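Local coordinates for Red carotenoid protein (RCP) (Nostoc sp., PDB 5FCY), which binds beta-carotene and related carotenoids in a water-soluble helical domain and probably serves cyanobacterial photoprotection, at residues 28-33 with 100-105; 72-77 with 84-89; 93-98 with 145-150. One frame throughout, in Å; residues are numbered along the deposited sequence.

Interaction 1. Residues 28-33 with 100-105; sequences ALFWFI and LFWYLL. With BCR (beta-carotene), chain B.
F30 and W102 meet across the carotenoid tunnel of an all-helical fold of the orange carotenoid protein N-terminal family, one from helix 23-35 and the other from helix 95-110. The only side-chain touch between the segments is a corner: F30 CE2 lies 3.7 Å from W102 CD2, the ring planes inclined obliquely at 58°, with no hydrogen bond. The polyene of beta-carotene runs between the helices, consistent with the 9.3 Å between the CA atoms of F30 and W102. Its C16 lies 3.5 Å above the centre of one face of the F30 ring, while the ring's edge is turned to W102, so a single phenylalanine serves ligand and protein together. In W102 the turn of chi1 (-84°) carries the indole toward helix 23-35, its edge near methyl C35. Its one polar atom, NE1, is satisfied by Y90 OH, which makes a tryptophan tolerable in so apolar a place. W31 CB comes to 3.7 Å from C12, and L105 CB touches C35 as well. Large, apolar side chains suit a wall for a long hydrocarbon. Toward one end ring of the pigment, L100 CD2 packs 3.5 Å from methyl C38.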
loop_
_atom_site.group_PDB
_atom_site.type_symbol
_atom_site.label_atom_id
_atom_site.label_comp_id
_atom_site.label_asym_id
_atom_site.label_seq_id
_atom_site.Cartn_x
_atom_site.Cartn_y
_atom_site.Cartn_z
ATOM N N ALA A 28 4.577 -0.966 6.604
ATOM C CA ALA A 28 5.759 -0.176 6.931
ATOM C C ALA A 28 6.678 -0.053 5.723
ATOM O O ALA A 28 7.152 1.040 5.396
ATOM C CB ALA A 28 6.502 -0.803 8.111
ATOM N N LEU A 29 6.940 -1.173 5.047
ATOM C CA LEU A 29 7.773 -1.137 3.850
ATOM C C LEU A 29 7.183 -0.198 2.805
ATOM O O LEU A 29 7.895 0.619 2.212
ATOM C CB LEU A 29 7.923 -2.549 3.284
ATOM C CG LEU A 29 8.774 -2.685 2.023
ATOM C CD1 LEU A 29 10.204 -2.269 2.294
ATOM C CD2 LEU A 29 8.718 -4.111 1.512
ATOM N N PHE A 30 5.872 -0.300 2.573
ATOM C CA PHE A 30 5.217 0.558 1.590
ATOM C C PHE A 30 5.361 2.029 1.966
ATOM O O PHE A 30 5.526 2.887 1.094
ATOM C CB PHE A 30 3.736 0.170 1.481
ATOM C CG PHE A 30 3.122 0.363 0.110
ATOM C CD1 PHE A 30 3.895 0.527 -1.027
ATOM C CD2 PHE A 30 1.744 0.367 -0.029
ATOM C CE1 PHE A 30 3.302 0.686 -2.267
ATOM C CE2 PHE A 30 1.151 0.533 -1.263
ATOM C CZ PHE A 30 1.931 0.695 -2.383
ATOM N N TRP A 31 5.304 2.336 3.266
ATOM C CA TRP A 31 5.390 3.723 3.713
ATOM C C TRP A 31 6.785 4.296 3.502
ATOM O O TRP A 31 6.930 5.435 3.043
ATOM C CB TRP A 31 4.996 3.822 5.187
ATOM C CG TRP A 31 5.392 5.116 5.821
ATOM C CD1 TRP A 31 6.460 5.333 6.641
ATOM C CD2 TRP A 31 4.729 6.378 5.682
ATOM N NE1 TRP A 31 6.502 6.650 7.025
ATOM C CE2 TRP A 31 5.450 7.314 6.450
ATOM C CE3 TRP A 31 3.597 6.807 4.986
ATOM C CZ2 TRP A 31 5.076 8.651 6.540
ATOM C CZ3 TRP A 31 3.225 8.136 5.076
ATOM C CH2 TRP A 31 3.962 9.042 5.849
ATOM N N PHE A 32 7.824 3.532 3.842
ATOM C CA PHE A 32 9.182 4.039 3.687
ATOM C C PHE A 32 9.539 4.215 2.219
ATOM O O PHE A 32 10.193 5.198 1.850
ATOM C CB PHE A 32 10.173 3.111 4.383
ATOM C CG PHE A 32 10.168 3.244 5.877
ATOM C CD1 PHE A 32 10.700 4.368 6.485
ATOM C CD2 PHE A 32 9.628 2.250 6.673
ATOM C CE1 PHE A 32 10.694 4.497 7.858
ATOM C CE2 PHE A 32 9.620 2.375 8.049
ATOM C CZ PHE A 32 10.154 3.498 8.641
ATOM N N ILE A 33 9.116 3.280 1.364
ATOM C CA ILE A 33 9.276 3.461 -0.077
ATOM C C ILE A 33 8.673 4.792 -0.508
ATOM O O ILE A 33 9.260 5.527 -1.310
ATOM C CB ILE A 33 8.639 2.283 -0.839
ATOM C CG1 ILE A 33 9.386 0.983 -0.536
ATOM C CG2 ILE A 33 8.647 2.547 -2.342
ATOM C CD1 ILE A 33 8.682 -0.270 -1.037
ATOM N N LEU A 100 -3.212 4.551 -7.318
ATOM C CA LEU A 100 -3.503 5.942 -6.986
ATOM C C LEU A 100 -4.159 6.047 -5.617
ATOM O O LEU A 100 -3.844 6.951 -4.834
ATOM C CB LEU A 100 -4.402 6.562 -8.055
ATOM C CG LEU A 100 -3.818 6.659 -9.465
ATOM C CD1 LEU A 100 -4.908 7.009 -10.464
ATOM C CD2 LEU A 100 -2.703 7.688 -9.514
ATOM N N PHE A 101 -5.084 5.135 -5.316
ATOM C CA PHE A 101 -5.699 5.100 -3.993
ATOM C C PHE A 101 -4.643 4.976 -2.903
ATOM O O PHE A 101 -4.680 5.698 -1.900
ATOM C CB PHE A 101 -6.690 3.941 -3.915
ATOM C CG PHE A 101 -7.133 3.618 -2.517
ATOM C CD1 PHE A 101 -8.053 4.422 -1.865
ATOM C CD2 PHE A 101 -6.636 2.507 -1.858
ATOM C CE1 PHE A 101 -8.464 4.127 -0.580
ATOM C CE2 PHE A 101 -7.045 2.206 -0.573
ATOM C CZ PHE A 101 -7.960 3.017 0.067
ATOM N N TRP A 102 -3.690 4.061 -3.080
ATOM C CA TRP A 102 -2.646 3.894 -2.078
ATOM C C TRP A 102 -1.752 5.125 -1.991
ATOM O O TRP A 102 -1.186 5.400 -0.928
ATOM C CB TRP A 102 -1.821 2.643 -2.380
ATOM C CG TRP A 102 -2.451 1.398 -1.853
ATOM C CD1 TRP A 102 -3.154 0.471 -2.561
ATOM C CD2 TRP A 102 -2.448 0.948 -0.492
ATOM N NE1 TRP A 102 -3.586 -0.535 -1.728
ATOM C CE2 TRP A 102 -3.165 -0.264 -0.453
ATOM C CE3 TRP A 102 -1.906 1.450 0.694
ATOM C CZ2 TRP A 102 -3.356 -0.980 0.725
ATOM C CZ3 TRP A 102 -2.095 0.738 1.865
ATOM C CH2 TRP A 102 -2.813 -0.463 1.871
ATOM N N TYR A 103 -1.615 5.877 -3.083
ATOM C CA TYR A 103 -0.864 7.127 -3.025
ATOM C C TYR A 103 -1.597 8.167 -2.183
ATOM O O TYR A 103 -1.000 8.801 -1.306
ATOM C CB TYR A 103 -0.619 7.667 -4.434
ATOM C CG TYR A 103 0.132 8.978 -4.436
ATOM C CD1 TYR A 103 1.484 9.023 -4.132
ATOM C CD2 TYR A 103 -0.516 10.169 -4.730
ATOM C CE1 TYR A 103 2.177 10.221 -4.124
ATOM C CE2 TYR A 103 0.168 11.372 -4.726
ATOM C CZ TYR A 103 1.515 11.392 -4.423
ATOM O OH TYR A 103 2.205 12.585 -4.417
ATOM N N LEU A 104 -2.893 8.360 -2.443
ATOM C CA LEU A 104 -3.668 9.332 -1.680
ATOM C C LEU A 104 -3.687 8.994 -0.195
ATOM O O LEU A 104 -3.809 9.895 0.642
ATOM C CB LEU A 104 -5.094 9.409 -2.221
ATOM C CG LEU A 104 -5.235 9.767 -3.702
ATOM C CD1 LEU A 104 -6.701 9.878 -4.071
ATOM C CD2 LEU A 104 -4.500 11.058 -4.033
ATOM N N LEU A 105 -3.583 7.708 0.152
ATOM C CA LEU A 105 -3.449 7.337 1.556
ATOM C C LEU A 105 -2.152 7.877 2.138
ATOM O O LEU A 105 -2.136 8.399 3.257
ATOM C CB LEU A 105 -3.502 5.818 1.714
ATOM C CG LEU A 105 -4.815 5.103 1.404
ATOM C CD1 LEU A 105 -4.634 3.608 1.607
ATOM C CD2 LEU A 105 -5.954 5.624 2.266
HETATM C C1 BCR B . 0.493 1.054 12.577
HETATM C C2 BCR B . 1.377 0.760 13.787
HETATM C C3 BCR B . 2.182 -0.530 13.670
HETATM C C4 BCR B . 2.592 -0.807 12.229
HETATM C C5 BCR B . 2.494 0.455 11.408
HETATM C C6 BCR B . 1.304 1.042 11.295
HETATM C C7 BCR B . 0.751 1.662 10.047
HETATM C C8 BCR B . 1.347 1.718 8.837
HETATM C C9 BCR B . 0.686 2.363 7.662
HETATM C C10 BCR B . 1.360 2.432 6.484
HETATM C C11 BCR B . 0.837 3.030 5.242
HETATM C C33 BCR B . 3.741 1.020 10.815
HETATM C C31 BCR B . -0.177 2.405 12.823
HETATM C C32 BCR B . -0.553 -0.043 12.486
HETATM C C34 BCR B . -0.703 2.915 7.841
HETATM C C12 BCR B . 1.583 3.027 4.125
HETATM C C13 BCR B . 1.110 3.604 2.839
HETATM C C14 BCR B . 1.936 3.565 1.759
HETATM C C15 BCR B . 1.603 4.088 0.426
HETATM C C16 BCR B . 2.474 4.034 -0.593
HETATM C C17 BCR B . 2.088 4.575 -1.905
HETATM C C18 BCR B . 2.887 4.581 -2.990
HETATM C C19 BCR B . 2.331 5.156 -4.245
HETATM C C20 BCR B . 2.972 5.160 -5.421
HETATM C C21 BCR B . 2.329 5.747 -6.605
HETATM C C22 BCR B . 2.930 5.815 -7.809
HETATM C C23 BCR B . 2.183 6.461 -8.926
HETATM C C24 BCR B . 2.718 6.685 -10.133
HETATM C C25 BCR B . 1.989 7.346 -11.255
HETATM C C26 BCR B . 0.755 7.841 -11.150
HETATM C C27 BCR B . -0.319 7.304 -12.068
HETATM C C28 BCR B . 0.329 6.795 -13.349
HETATM C C29 BCR B . 1.569 7.608 -13.701
HETATM C C30 BCR B . 2.639 7.504 -12.614
HETATM C C35 BCR B . -0.273 4.192 2.802
HETATM C C36 BCR B . 4.277 4.017 -2.892
HETATM C C37 BCR B . 4.322 5.263 -7.944
HETATM C C38 BCR B . 0.435 8.981 -10.216
HETATM C C39 BCR B . 3.478 8.773 -12.583
HETATM C C40 BCR B . 3.541 6.321 -12.945
#

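Interaction 2. Residues 72-77 with 84-89; sequences LQLQRD and NQLSRE. With BCR (beta-carotene), chain B.
L74 and L86 form a small apolar contact between two successive helices, 68-79 and 85-91, joined by a short connection on the outer side of the domain. L74 CD1 reaches L86 CB at 3.4 Å and L86 CD1 at 3.7 Å, the two side chains crossing at about a right angle. With CG anti to the backbone N (chi1 176°), L74 swings its branched end toward the second helix, although its CB does not start in that direction. Leucine fits here because it fills the space between the helices with methyl groups; V63 of helix 53-64 also packs on L74.

Beside the leucines lies a polar pair. D77 and N84 face each other with carboxylate and amide planes 65° apart, but D77 OD2 and N84 ND2 are 3.7 Å apart, too far for a hydrogen bond. The oxygen OD1 of each group is bonded within its own segment. Q73, one turn earlier in the helix, donates from NE2 to D77 OD1 at 3.0 Å, coming from above the carboxylate plane. N84 OD1 accepts the S87 backbone N-H at 2.7 Å, in a nearly straight bond (169°).

The far side of helix 68-79 belongs to the pigment. L72 CD2 lies 3.3 Å from methyl C32 of beta-carotene and also covers one face of the R76 guanidinium, whose NH2 makes a salt bridge to D24. Q75 OE1 approaches methyl C34 at 3.7 Å. One helix thus packs outward on its neighbour and inward on the ligand, while the bond from S87 N to N84 OD1 is the classic asparagine N-cap, an acceptor for a first-turn amide that has no carbonyl one turn earlier within helix 85-91.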
loop_
_atom_site.group_PDB
_atom_site.type_symbol
_atom_site.label_atom_id
_atom_site.label_comp_id
_atom_site.label_asym_id
_atom_site.label_seq_id
_atom_site.Cartn_x
_atom_site.Cartn_y
_atom_site.Cartn_z
ATOM N N LEU A 72 -6.972 2.203 9.835
ATOM C CA LEU A 72 -5.925 1.191 9.883
ATOM C C LEU A 72 -6.466 -0.177 9.494
ATOM O O LEU A 72 -5.839 -0.907 8.717
ATOM C CB LEU A 72 -5.316 1.136 11.282
ATOM C CG LEU A 72 -4.438 -0.090 11.525
ATOM C CD1 LEU A 72 -3.338 -0.134 10.480
ATOM C CD2 LEU A 72 -3.863 -0.080 12.925
ATOM N N GLN A 73 -7.622 -0.550 10.040
ATOM C CA GLN A 73 -8.137 -1.894 9.817
ATOM C C GLN A 73 -8.468 -2.132 8.350
ATOM O O GLN A 73 -8.345 -3.262 7.864
ATOM C CB GLN A 73 -9.368 -2.136 10.691
ATOM C CG GLN A 73 -9.795 -3.592 10.757
ATOM C CD GLN A 73 -8.678 -4.501 11.234
ATOM O OE1 GLN A 73 -7.984 -4.194 12.203
ATOM N NE2 GLN A 73 -8.486 -5.618 10.540
ATOM N N LEU A 74 -8.884 -1.089 7.628
ATOM C CA LEU A 74 -9.157 -1.248 6.203
ATOM C C LEU A 74 -7.894 -1.642 5.448
ATOM O O LEU A 74 -7.890 -2.620 4.692
ATOM C CB LEU A 74 -9.739 0.042 5.627
ATOM C CG LEU A 74 -9.968 0.011 4.112
ATOM C CD1 LEU A 74 -11.118 -0.920 3.758
ATOM C CD2 LEU A 74 -10.214 1.405 3.582
ATOM N N GLN A 75 -6.816 -0.877 5.629
ATOM C CA GLN A 75 -5.578 -1.167 4.913
ATOM C C GLN A 75 -5.094 -2.580 5.213
ATOM O O GLN A 75 -4.666 -3.303 4.308
ATOM C CB GLN A 75 -4.511 -0.136 5.278
ATOM C CG GLN A 75 -4.922 1.293 4.983
ATOM C CD GLN A 75 -3.867 2.300 5.394
ATOM O OE1 GLN A 75 -2.762 2.321 4.848
ATOM N NE2 GLN A 75 -4.202 3.140 6.366
ATOM N N ARG A 76 -5.159 -2.991 6.480
ATOM C CA ARG A 76 -4.883 -4.382 6.828
ATOM C C ARG A 76 -5.832 -5.323 6.098
ATOM O O ARG A 76 -5.407 -6.325 5.513
ATOM C CB ARG A 76 -5.006 -4.578 8.337
ATOM C CG ARG A 76 -4.060 -3.736 9.166
ATOM C CD ARG A 76 -4.431 -3.811 10.636
ATOM N NE ARG A 76 -3.293 -3.561 11.514
ATOM C CZ ARG A 76 -3.352 -3.607 12.840
ATOM N NH1 ARG A 76 -4.495 -3.891 13.446
ATOM N NH2 ARG A 76 -2.269 -3.367 13.563
ATOM N N ASP A 77 -7.133 -5.016 6.133
ATOM C CA ASP A 77 -8.122 -5.869 5.486
ATOM C C ASP A 77 -7.899 -5.957 3.981
ATOM O O ASP A 77 -8.229 -6.975 3.365
ATOM C CB ASP A 77 -9.529 -5.349 5.783
ATOM C CG ASP A 77 -9.965 -5.623 7.214
ATOM O OD1 ASP A 77 -9.427 -6.559 7.841
ATOM O OD2 ASP A 77 -10.855 -4.901 7.711
ATOM N N ASN A 84 -15.325 -7.448 2.686
ATOM C CA ASN A 84 -16.269 -6.471 3.200
ATOM C C ASN A 84 -16.602 -5.503 2.073
ATOM O O ASN A 84 -16.104 -5.632 0.950
ATOM C CB ASN A 84 -15.708 -5.756 4.437
ATOM C CG ASN A 84 -14.420 -5.014 4.154
ATOM O OD1 ASN A 84 -14.296 -4.315 3.150
ATOM N ND2 ASN A 84 -13.448 -5.167 5.044
ATOM N N GLN A 85 -17.457 -4.523 2.373
ATOM C CA GLN A 85 -17.935 -3.616 1.335
ATOM C C GLN A 85 -16.787 -2.813 0.734
ATOM O O GLN A 85 -16.647 -2.728 -0.492
ATOM C CB GLN A 85 -19.009 -2.689 1.907
ATOM C CG GLN A 85 -19.604 -1.715 0.900
ATOM C CD GLN A 85 -20.273 -2.412 -0.275
ATOM O OE1 GLN A 85 -20.746 -3.542 -0.156
ATOM N NE2 GLN A 85 -20.309 -1.738 -1.420
ATOM N N LEU A 86 -15.949 -2.217 1.584
ATOM C CA LEU A 86 -14.859 -1.384 1.084
ATOM C C LEU A 86 -13.845 -2.208 0.298
ATOM O O LEU A 86 -13.352 -1.763 -0.745
ATOM C CB LEU A 86 -14.181 -0.663 2.249
ATOM C CG LEU A 86 -15.057 0.339 3.005
ATOM C CD1 LEU A 86 -14.384 0.761 4.301
ATOM C CD2 LEU A 86 -15.356 1.554 2.138
ATOM N N SER A 87 -13.522 -3.412 0.779
ATOM C CA SER A 87 -12.585 -4.270 0.059
ATOM C C SER A 87 -13.146 -4.682 -1.295
ATOM O O SER A 87 -12.398 -4.821 -2.269
ATOM C CB SER A 87 -12.256 -5.506 0.893
ATOM O OG SER A 87 -11.529 -5.156 2.055
ATOM N N ARG A 88 -14.460 -4.896 -1.372
ATOM C CA ARG A 88 -15.080 -5.211 -2.655
ATOM C C ARG A 88 -14.939 -4.045 -3.625
ATOM O O ARG A 88 -14.552 -4.230 -4.784
ATOM C CB ARG A 88 -16.550 -5.578 -2.451
ATOM C CG ARG A 88 -16.765 -7.012 -1.994
ATOM C CD ARG A 88 -18.239 -7.340 -1.828
ATOM N NE ARG A 88 -18.541 -7.792 -0.470
ATOM C CZ ARG A 88 -19.299 -7.143 0.414
ATOM N NH1 ARG A 88 -19.883 -5.989 0.116
ATOM N NH2 ARG A 88 -19.484 -7.667 1.617
ATOM N N GLU A 89 -15.237 -2.828 -3.165
ATOM C CA GLU A 89 -15.054 -1.655 -4.013
ATOM C C GLU A 89 -13.615 -1.560 -4.505
ATOM O O GLU A 89 -13.367 -1.379 -5.703
ATOM C CB GLU A 89 -15.448 -0.387 -3.257
ATOM C CG GLU A 89 -16.949 -0.188 -3.142
ATOM C CD GLU A 89 -17.313 1.085 -2.408
ATOM O OE1 GLU A 89 -16.463 1.998 -2.344
ATOM O OE2 GLU A 89 -18.448 1.170 -1.893
HETATM C C1 BCR B . 0.493 1.054 12.577
HETATM C C2 BCR B . 1.377 0.760 13.787
HETATM C C3 BCR B . 2.182 -0.530 13.670
HETATM C C4 BCR B . 2.592 -0.807 12.229
HETATM C C5 BCR B . 2.494 0.455 11.408
HETATM C C6 BCR B . 1.304 1.042 11.295
HETATM C C7 BCR B . 0.751 1.662 10.047
HETATM C C8 BCR B . 1.347 1.718 8.837
HETATM C C9 BCR B . 0.686 2.363 7.662
HETATM C C10 BCR B . 1.360 2.432 6.484
HETATM C C11 BCR B . 0.837 3.030 5.242
HETATM C C33 BCR B . 3.741 1.020 10.815
HETATM C C31 BCR B . -0.177 2.405 12.823
HETATM C C32 BCR B . -0.553 -0.043 12.486
HETATM C C34 BCR B . -0.703 2.915 7.841
HETATM C C12 BCR B . 1.583 3.027 4.125
HETATM C C13 BCR B . 1.110 3.604 2.839
HETATM C C14 BCR B . 1.936 3.565 1.759
HETATM C C15 BCR B . 1.603 4.088 0.426
HETATM C C16 BCR B . 2.474 4.034 -0.593
HETATM C C17 BCR B . 2.088 4.575 -1.905
HETATM C C18 BCR B . 2.887 4.581 -2.990
HETATM C C19 BCR B . 2.331 5.156 -4.245
HETATM C C20 BCR B . 2.972 5.160 -5.421
HETATM C C21 BCR B . 2.329 5.747 -6.605
HETATM C C22 BCR B . 2.930 5.815 -7.809
HETATM C C23 BCR B . 2.183 6.461 -8.926
HETATM C C24 BCR B . 2.718 6.685 -10.133
HETATM C C25 BCR B . 1.989 7.346 -11.255
HETATM C C26 BCR B . 0.755 7.841 -11.150
HETATM C C27 BCR B . -0.319 7.304 -12.068
HETATM C C28 BCR B . 0.329 6.795 -13.349
HETATM C C29 BCR B . 1.569 7.608 -13.701
HETATM C C30 BCR B . 2.639 7.504 -12.614
HETATM C C35 BCR B . -0.273 4.192 2.802
HETATM C C36 BCR B . 4.277 4.017 -2.892
HETATM C C37 BCR B . 4.322 5.263 -7.944
HETATM C C38 BCR B . 0.435 8.981 -10.216
HETATM C C39 BCR B . 3.478 8.773 -12.583
HETATM C C40 BCR B . 3.541 6.321 -12.945
#

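Interaction 3. Residues 93-98 with 145-150; sequences LGDTTK and LFRDYV
K98 and V150 make the buried, apolar side of this contact, D95 and R147 its partly exposed, polar side; together they bring the start of helix 95-110 against the end of helix 139-150. On the buried side K98 CB lies 4.1 Å from V150 CG2, and the CA atoms of the two residues are 6.6 Å apart. The aliphatic part of the lysine packs like a hydrocarbon, whereas its extended chain carries the amine away to the carbonyl O of S151 and, through a weak bond of 3.2 Å from NZ, to L93 O.

Toward solvent, D95 and R147 form a salt bridge, OD2 to NH2 at 3.2 Å, a charge contact without a hydrogen bond. The arginine bends at chi3 (56°), bringing its guanidinium beside the aspartate, yet the two planes stand 79° apart, so the groups do not pair flat and the fit is looser. The other oxygen, D95 OD1, is bonded to S151 OG. An aspartate in the first turn of a helix probably also suits the partial positive charge of that end.

Around the pair, L93 and T97 pack on helix 53-64, L145 on helix 9-19, and F146 touches both W18 of helix 9-19 and I33 of helix 23-35.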
loop_
_atom_site.group_PDB
_atom_site.type_symbol
_atom_site.label_atom_id
_atom_site.label_comp_id
_atom_site.label_asym_id
_atom_site.label_seq_id
_atom_site.Cartn_x
_atom_site.Cartn_y
_atom_site.Cartn_z
ATOM N N LEU A 93 -11.712 -2.222 -8.834
ATOM C CA LEU A 93 -11.054 -1.156 -9.571
ATOM C C LEU A 93 -9.886 -1.703 -10.383
ATOM O O LEU A 93 -9.443 -2.839 -10.207
ATOM C CB LEU A 93 -10.573 -0.063 -8.612
ATOM C CG LEU A 93 -11.654 0.535 -7.708
ATOM C CD1 LEU A 93 -11.072 1.630 -6.829
ATOM C CD2 LEU A 93 -12.833 1.063 -8.527
ATOM N N GLY A 94 -9.394 -0.868 -11.297
ATOM C CA GLY A 94 -8.229 -1.215 -12.078
ATOM C C GLY A 94 -6.942 -1.035 -11.296
ATOM O O GLY A 94 -6.911 -0.450 -10.215
ATOM N N ASP A 95 -5.858 -1.557 -11.869
ATOM C CA ASP A 95 -4.557 -1.466 -11.213
ATOM C C ASP A 95 -4.160 -0.013 -10.976
ATOM O O ASP A 95 -3.750 0.359 -9.871
ATOM C CB ASP A 95 -3.503 -2.186 -12.050
ATOM C CG ASP A 95 -3.793 -3.662 -12.195
ATOM O OD1 ASP A 95 -4.358 -4.249 -11.249
ATOM O OD2 ASP A 95 -3.460 -4.235 -13.253
ATOM N N THR A 96 -4.274 0.825 -12.008
ATOM C CA THR A 96 -3.906 2.232 -11.870
ATOM C C THR A 96 -4.666 2.888 -10.724
ATOM O O THR A 96 -4.069 3.532 -9.854
ATOM C CB THR A 96 -4.177 2.975 -13.177
ATOM O OG1 THR A 96 -3.407 2.386 -14.230
ATOM C CG2 THR A 96 -3.812 4.452 -13.051
ATOM N N THR A 97 -5.991 2.745 -10.714
ATOM C CA THR A 97 -6.784 3.350 -9.652
ATOM C C THR A 97 -6.352 2.823 -8.289
ATOM O O THR A 97 -6.169 3.595 -7.342
ATOM C CB THR A 97 -8.270 3.081 -9.896
ATOM O OG1 THR A 97 -8.597 3.406 -11.251
ATOM C CG2 THR A 97 -9.128 3.920 -8.958
ATOM N N LYS A 98 -6.164 1.505 -8.180
ATOM C CA LYS A 98 -5.737 0.916 -6.915
ATOM C C LYS A 98 -4.454 1.565 -6.412
ATOM O O LYS A 98 -4.343 1.904 -5.229
ATOM C CB LYS A 98 -5.549 -0.590 -7.080
ATOM C CG LYS A 98 -6.847 -1.373 -7.161
ATOM C CD LYS A 98 -6.623 -2.734 -7.786
ATOM C CE LYS A 98 -7.714 -3.710 -7.394
ATOM N NZ LYS A 98 -7.812 -4.851 -8.339
ATOM N N LEU A 145 6.272 -2.874 -10.166
ATOM C CA LEU A 145 6.259 -3.602 -8.902
ATOM C C LEU A 145 5.059 -3.199 -8.052
ATOM O O LEU A 145 4.309 -4.056 -7.569
ATOM C CB LEU A 145 7.569 -3.352 -8.150
ATOM C CG LEU A 145 7.636 -3.791 -6.686
ATOM C CD1 LEU A 145 7.370 -5.279 -6.547
ATOM C CD2 LEU A 145 8.988 -3.430 -6.093
ATOM N N PHE A 146 4.858 -1.892 -7.869
ATOM C CA PHE A 146 3.786 -1.417 -6.999
ATOM C C PHE A 146 2.419 -1.826 -7.532
ATOM O O PHE A 146 1.548 -2.251 -6.764
ATOM C CB PHE A 146 3.866 0.102 -6.850
ATOM C CG PHE A 146 5.195 0.597 -6.344
ATOM C CD1 PHE A 146 5.950 -0.164 -5.469
ATOM C CD2 PHE A 146 5.690 1.826 -6.750
ATOM C CE1 PHE A 146 7.169 0.290 -5.007
ATOM C CE2 PHE A 146 6.908 2.286 -6.290
ATOM C CZ PHE A 146 7.649 1.516 -5.420
ATOM N N ARG A 147 2.211 -1.700 -8.844
ATOM C CA ARG A 147 0.930 -2.083 -9.428
ATOM C C ARG A 147 0.620 -3.550 -9.163
ATOM O O ARG A 147 -0.512 -3.897 -8.807
ATOM C CB ARG A 147 0.933 -1.801 -10.929
ATOM C CG ARG A 147 0.937 -0.321 -11.277
ATOM C CD ARG A 147 0.958 -0.085 -12.782
ATOM N NE ARG A 147 -0.161 -0.742 -13.458
ATOM C CZ ARG A 147 -0.108 -1.946 -14.025
ATOM N NH1 ARG A 147 1.016 -2.655 -14.015
ATOM N NH2 ARG A 147 -1.190 -2.449 -14.609
ATOM N N ASP A 148 1.611 -4.428 -9.328
ATOM C CA ASP A 148 1.378 -5.851 -9.102
ATOM C C ASP A 148 1.202 -6.164 -7.623
ATOM O O ASP A 148 0.502 -7.120 -7.272
ATOM C CB ASP A 148 2.530 -6.675 -9.678
ATOM C CG ASP A 148 2.747 -6.426 -11.156
ATOM O OD1 ASP A 148 1.768 -6.096 -11.862
ATOM O OD2 ASP A 148 3.899 -6.562 -11.614
ATOM N N TYR A 149 1.826 -5.379 -6.744
ATOM C CA TYR A 149 1.701 -5.621 -5.310
ATOM C C TYR A 149 0.302 -5.270 -4.812
ATOM O O TYR A 149 -0.311 -6.041 -4.064
ATOM C CB TYR A 149 2.771 -4.827 -4.555
ATOM C CG TYR A 149 2.569 -4.778 -3.060
ATOM C CD1 TYR A 149 2.494 -5.943 -2.309
ATOM C CD2 TYR A 149 2.466 -3.565 -2.396
ATOM C CE1 TYR A 149 2.310 -5.900 -0.944
ATOM C CE2 TYR A 149 2.283 -3.513 -1.031
ATOM C CZ TYR A 149 2.206 -4.684 -0.310
ATOM O OH TYR A 149 2.025 -4.643 1.051
ATOM N N VAL A 150 -0.228 -4.115 -5.227
ATOM C CA VAL A 150 -1.548 -3.690 -4.769
ATOM C C VAL A 150 -2.683 -4.271 -5.606
ATOM O O VAL A 150 -3.833 -4.292 -5.144
ATOM C CB VAL A 150 -1.663 -2.153 -4.760
ATOM C CG1 VAL A 150 -0.558 -1.541 -3.914
ATOM C CG2 VAL A 150 -1.637 -1.586 -6.180
#

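Overall arrangement
All three contacts are arranged around one beta-carotene. Interaction 1 flanks the middle of the polyene and reaches one end ring. Interaction 3, its centre about 12 Å away, backs it: V150 CG1 lies 3.7 Å from F30 CZ and 3.6 Å from W102 CD1, against both rings that meet in interaction 1, and F146 adds a further pocket residue. Interaction 2, about 15 Å from interaction 1 between centres, joins it through Q75 OE1, 3.4 Å from W102 CZ3, and touches the end of the ligand that carries methyl C32. Interactions 2 and 3 adjoin in sequence without touching; helix 95-110 is shared by interactions 1 and 3, and Q75 of interaction 2 packs on it.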